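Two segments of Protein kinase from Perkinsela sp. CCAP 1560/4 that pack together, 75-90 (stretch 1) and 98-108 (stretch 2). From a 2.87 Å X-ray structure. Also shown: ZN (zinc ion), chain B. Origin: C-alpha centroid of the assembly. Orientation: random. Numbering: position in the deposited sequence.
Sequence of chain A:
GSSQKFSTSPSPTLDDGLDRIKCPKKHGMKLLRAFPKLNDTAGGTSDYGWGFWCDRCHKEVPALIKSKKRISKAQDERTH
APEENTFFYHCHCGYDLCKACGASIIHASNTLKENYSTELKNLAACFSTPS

Stretch 1 75-90: QDERTHAPEENTFFYH
Stretch 2, residues 98-108: CKACGASIIHA

Stretch 1 is mostly loop, becoming a strand at Phe-88 to His-90, and it packs along one side of a helix that spans Lys-99 to Ala-108 and continues beyond. The register is antiparallel in sense: Thr-79 CA lies 5.0 Å from Ala-103 CA, and Pro-82 CA lies 4.7 Å from Ala-100 CA. Together the stretches bury 747 Å².

Lys-99 dominates. Its four chi angles are all t (-165°, 168°, 158°, -165°), and this extended chain carries NZ into a nest of loop acceptors. Lys-99 NZ donates to Ala-81 O at 2.6 Å, to Thr-86 OG1 at 3.0 Å and, weakly, to His-80 O at 3.3 Å. The 2.4 Å bond from Lys-99 NZ to Glu-84 O is very short, and that oxygen is less surely placed. A type I turn from Ala-81 (phi/psi 52/59) through Pro-82 (-56/-35) and Glu-83 (-71/-14) to Glu-84, closed by Glu-84 N to Ala-81 O at 2.5 Å, brings Ala-81 O and Glu-84 O within reach of Lys-99 NZ. Phe-87 (chi1 66°, p; chi2 82°) lays a ring face against the aliphatic chain: Lys-99 CD sits 4.1 Å from the Phe-87 ring centroid, 22° off the normal.

Tyr-89 (chi1 -52°, m; chi2 82°) brings its CE1 to 3.7 Å from Gly-102 CA. An ideal CB on Gly-102 would fall 2.2 Å from Tyr-89 CE1, so the close approach depends on glycine. At the Pro-82/Ala-100 register point, Pro-82 CB packs 4.3 Å from Ala-103 CB and 4.4 Å from Ala-100 CB.

Farther along the helix, the CA-to-CB bond of Ile-106 (chi1 -48°, m; chi2 -64°, m) points toward the loop; its CD1 covers one guanidinium face of Arg-78, 4.0 Å from NH1, and its CG2 lies 3.6 Å from Asp-76 OD2. His-107 (chi1 -62°, m; chi2 156°) donates a weak bond from NE2 to Thr-79 OG1, 3.2 Å, with an N-H...acceptor angle of 123°.

At the helix start, Cys-98 SG (chi1 67°, p) accepts from Cys-101 N at 3.4 Å; zinc lies 2.2 Å from both Cys-98 SG and Cys-101 SG.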

# COMPACT_ATOMS: atom_id res chain seq x y z
N GLN A 75 -4.30 -6.82 -13.14
CA GLN A 75 -3.30 -5.82 -12.74
C GLN A 75 -3.54 -5.58 -11.25
O GLN A 75 -4.69 -5.40 -10.91
CB GLN A 75 -3.56 -4.54 -13.52
CG GLN A 75 -2.86 -3.33 -12.95
CD GLN A 75 -1.37 -3.51 -12.94
OE1 GLN A 75 -0.88 -4.63 -12.91
NE2 GLN A 75 -0.64 -2.41 -12.96
N ASP A 76 -2.52 -5.69 -10.41
CA ASP A 76 -2.78 -5.42 -9.00
C ASP A 76 -3.33 -3.99 -8.87
O ASP A 76 -2.65 -3.07 -9.31
CB ASP A 76 -1.47 -5.57 -8.19
CG ASP A 76 -1.66 -5.75 -6.69
OD1 ASP A 76 -2.80 -5.57 -6.20
OD2 ASP A 76 -0.66 -6.08 -6.00
N GLU A 77 -4.54 -3.81 -8.30
CA GLU A 77 -5.14 -2.48 -8.16
C GLU A 77 -4.22 -1.48 -7.43
O GLU A 77 -4.19 -0.29 -7.77
CB GLU A 77 -6.49 -2.56 -7.45
CG GLU A 77 -7.27 -1.26 -7.56
CD GLU A 77 -8.31 -1.02 -6.48
OE1 GLU A 77 -8.99 0.03 -6.52
OE2 GLU A 77 -8.43 -1.88 -5.58
N ARG A 78 -3.43 -1.99 -6.48
CA ARG A 78 -2.47 -1.23 -5.69
C ARG A 78 -1.27 -0.72 -6.49
O ARG A 78 -0.57 0.19 -6.04
CB ARG A 78 -1.95 -2.11 -4.55
CG ARG A 78 -3.02 -2.81 -3.75
CD ARG A 78 -2.49 -4.13 -3.26
NE ARG A 78 -2.85 -4.41 -1.87
CZ ARG A 78 -2.37 -5.43 -1.17
NH1 ARG A 78 -1.49 -6.27 -1.71
NH2 ARG A 78 -2.75 -5.61 0.09
N THR A 79 -1.07 -1.32 -7.65
CA THR A 79 0.11 -0.95 -8.43
C THR A 79 -0.29 -0.04 -9.56
O THR A 79 0.52 0.76 -10.00
CB THR A 79 0.56 -2.19 -9.16
OG1 THR A 79 1.36 -2.81 -8.17
CG2 THR A 79 1.36 -1.89 -10.40
N HIS A 80 -1.52 -0.16 -10.00
CA HIS A 80 -1.91 0.60 -11.20
C HIS A 80 -2.24 2.02 -10.81
O HIS A 80 -2.93 2.19 -9.83
CB HIS A 80 -3.14 -0.00 -11.84
N ALA A 81 -1.75 2.97 -11.60
CA ALA A 81 -2.12 4.39 -11.44
C ALA A 81 -1.93 4.83 -10.02
O ALA A 81 -2.84 5.37 -9.44
CB ALA A 81 -3.54 4.60 -11.87
N PRO A 82 -0.71 4.73 -9.50
CA PRO A 82 -0.41 5.14 -8.14
C PRO A 82 -0.81 6.59 -7.89
O PRO A 82 -1.27 6.85 -6.85
CB PRO A 82 1.11 5.07 -8.13
CG PRO A 82 1.47 5.04 -9.57
CD PRO A 82 0.42 4.16 -10.17
N GLU A 83 -0.66 7.45 -8.89
CA GLU A 83 -1.08 8.85 -8.67
C GLU A 83 -2.59 8.90 -8.61
O GLU A 83 -3.10 9.95 -8.30
CB GLU A 83 -0.63 9.69 -9.85
CG GLU A 83 0.76 9.29 -10.25
CD GLU A 83 1.53 9.05 -8.98
OE1 GLU A 83 1.35 9.83 -8.05
OE2 GLU A 83 2.27 8.08 -8.92
N GLU A 84 -3.23 7.84 -9.03
CA GLU A 84 -4.69 7.94 -8.94
C GLU A 84 -5.02 7.69 -7.49
O GLU A 84 -5.06 6.53 -7.08
CB GLU A 84 -5.35 6.93 -9.87
N ASN A 85 -5.36 8.72 -6.73
CA ASN A 85 -5.66 8.50 -5.30
C ASN A 85 -7.09 8.02 -5.21
O ASN A 85 -7.96 8.79 -4.89
CB ASN A 85 -5.44 9.77 -4.50
CG ASN A 85 -4.00 10.20 -4.55
OD1 ASN A 85 -3.11 9.47 -4.16
ND2 ASN A 85 -3.76 11.38 -5.06
N THR A 86 -7.25 6.73 -5.40
CA THR A 86 -8.55 6.07 -5.43
C THR A 86 -8.76 5.44 -4.08
O THR A 86 -9.87 5.01 -3.82
CB THR A 86 -8.52 5.06 -6.57
OG1 THR A 86 -7.28 4.37 -6.52
CG2 THR A 86 -8.51 5.76 -7.90
N PHE A 87 -7.71 5.45 -3.27
CA PHE A 87 -7.69 4.88 -1.93
C PHE A 87 -6.36 5.24 -1.23
O PHE A 87 -5.43 5.77 -1.85
CB PHE A 87 -7.85 3.34 -2.00
CG PHE A 87 -6.72 2.58 -2.66
CD1 PHE A 87 -5.58 2.25 -1.95
CD2 PHE A 87 -6.81 2.17 -3.97
CE1 PHE A 87 -4.53 1.55 -2.56
CE2 PHE A 87 -5.77 1.46 -4.57
CZ PHE A 87 -4.64 1.16 -3.86
N PHE A 88 -6.25 4.91 0.05
CA PHE A 88 -5.03 5.08 0.81
C PHE A 88 -4.94 4.00 1.90
O PHE A 88 -5.84 3.16 2.01
CB PHE A 88 -4.94 6.49 1.38
CG PHE A 88 -5.83 6.76 2.57
CD1 PHE A 88 -7.19 7.00 2.40
CD2 PHE A 88 -5.30 6.89 3.84
CE1 PHE A 88 -8.00 7.32 3.48
CE2 PHE A 88 -6.12 7.17 4.92
CZ PHE A 88 -7.46 7.40 4.73
N TYR A 89 -3.86 4.00 2.68
CA TYR A 89 -3.73 3.03 3.76
C TYR A 89 -3.73 3.78 5.06
O TYR A 89 -3.04 4.78 5.21
CB TYR A 89 -2.46 2.20 3.60
CG TYR A 89 -2.34 1.57 2.23
CD1 TYR A 89 -1.84 2.29 1.16
CD2 TYR A 89 -2.70 0.25 2.01
CE1 TYR A 89 -1.69 1.71 -0.10
CE2 TYR A 89 -2.58 -0.34 0.76
CZ TYR A 89 -2.05 0.39 -0.29
OH TYR A 89 -1.89 -0.17 -1.53
N HIS A 90 -4.54 3.34 6.00
CA HIS A 90 -4.67 3.97 7.30
C HIS A 90 -4.40 2.97 8.38
O HIS A 90 -4.65 1.77 8.22
CB HIS A 90 -6.07 4.53 7.47
CG HIS A 90 -6.39 5.12 8.80
ND1 HIS A 90 -5.82 6.32 9.22
CD2 HIS A 90 -7.31 4.74 9.72
CE1 HIS A 90 -6.36 6.59 10.39
NE2 HIS A 90 -7.27 5.67 10.73
N CYS A 98 -0.04 7.16 1.41
CA CYS A 98 -0.68 7.44 0.13
C CYS A 98 -0.56 6.18 -0.77
O CYS A 98 0.27 5.30 -0.53
CB CYS A 98 -0.01 8.64 -0.54
SG CYS A 98 1.71 8.36 -1.04
N LYS A 99 -1.29 6.15 -1.86
CA LYS A 99 -1.25 4.96 -2.73
C LYS A 99 0.16 4.76 -3.28
O LYS A 99 0.66 3.67 -3.25
CB LYS A 99 -2.15 5.28 -3.91
CG LYS A 99 -2.56 4.10 -4.76
CD LYS A 99 -3.66 4.50 -5.69
CE LYS A 99 -3.79 3.63 -6.91
NZ LYS A 99 -4.62 4.30 -7.92
N ALA A 100 0.77 5.85 -3.67
CA ALA A 100 2.10 5.80 -4.26
C ALA A 100 3.10 5.08 -3.38
O ALA A 100 3.85 4.25 -3.88
CB ALA A 100 2.58 7.20 -4.58
N CYS A 101 3.10 5.38 -2.08
CA CYS A 101 4.01 4.74 -1.12
C CYS A 101 3.66 3.26 -0.95
O CYS A 101 4.55 2.42 -0.83
CB CYS A 101 3.99 5.48 0.22
SG CYS A 101 4.89 7.05 0.23
N GLY A 102 2.37 2.94 -0.98
CA GLY A 102 1.92 1.56 -0.91
C GLY A 102 2.40 0.79 -2.13
O GLY A 102 3.00 -0.28 -2.01
N ALA A 103 2.25 1.42 -3.31
CA ALA A 103 2.70 0.83 -4.56
C ALA A 103 4.18 0.43 -4.53
O ALA A 103 4.49 -0.72 -4.82
CB ALA A 103 2.42 1.78 -5.72
N SER A 104 5.08 1.31 -4.09
CA SER A 104 6.50 1.00 -4.05
C SER A 104 6.88 -0.14 -3.10
O SER A 104 7.87 -0.82 -3.37
CB SER A 104 7.33 2.25 -3.75
OG SER A 104 6.82 2.94 -2.63
N ILE A 105 6.12 -0.37 -2.01
CA ILE A 105 6.45 -1.47 -1.09
C ILE A 105 5.93 -2.82 -1.66
O ILE A 105 6.55 -3.86 -1.45
CB ILE A 105 6.04 -1.20 0.37
CG1 ILE A 105 6.56 -2.28 1.32
CG2 ILE A 105 4.55 -0.97 0.54
CD1 ILE A 105 8.09 -2.39 1.38
N ILE A 106 4.82 -2.78 -2.43
CA ILE A 106 4.30 -3.95 -3.13
C ILE A 106 5.34 -4.29 -4.21
O ILE A 106 5.88 -5.38 -4.16
CB ILE A 106 2.91 -3.68 -3.75
CG1 ILE A 106 1.95 -3.00 -2.77
CG2 ILE A 106 2.33 -4.96 -4.35
CD1 ILE A 106 1.59 -3.79 -1.59
N HIS A 107 5.78 -3.30 -5.04
CA HIS A 107 6.85 -3.54 -6.01
C HIS A 107 8.11 -4.11 -5.36
O HIS A 107 8.51 -5.22 -5.71
CB HIS A 107 7.20 -2.32 -6.89
CG HIS A 107 6.07 -1.84 -7.76
ND1 HIS A 107 6.01 -0.52 -8.22
CD2 HIS A 107 4.97 -2.50 -8.20
CE1 HIS A 107 4.88 -0.43 -8.91
NE2 HIS A 107 4.22 -1.59 -8.92
N ALA A 108 8.68 -3.43 -4.37
CA ALA A 108 9.88 -3.91 -3.69
C ALA A 108 9.73 -5.33 -3.12
O ALA A 108 10.65 -6.13 -3.25
CB ALA A 108 10.28 -2.95 -2.60
ZN ZN B . 3.43 8.72 0.23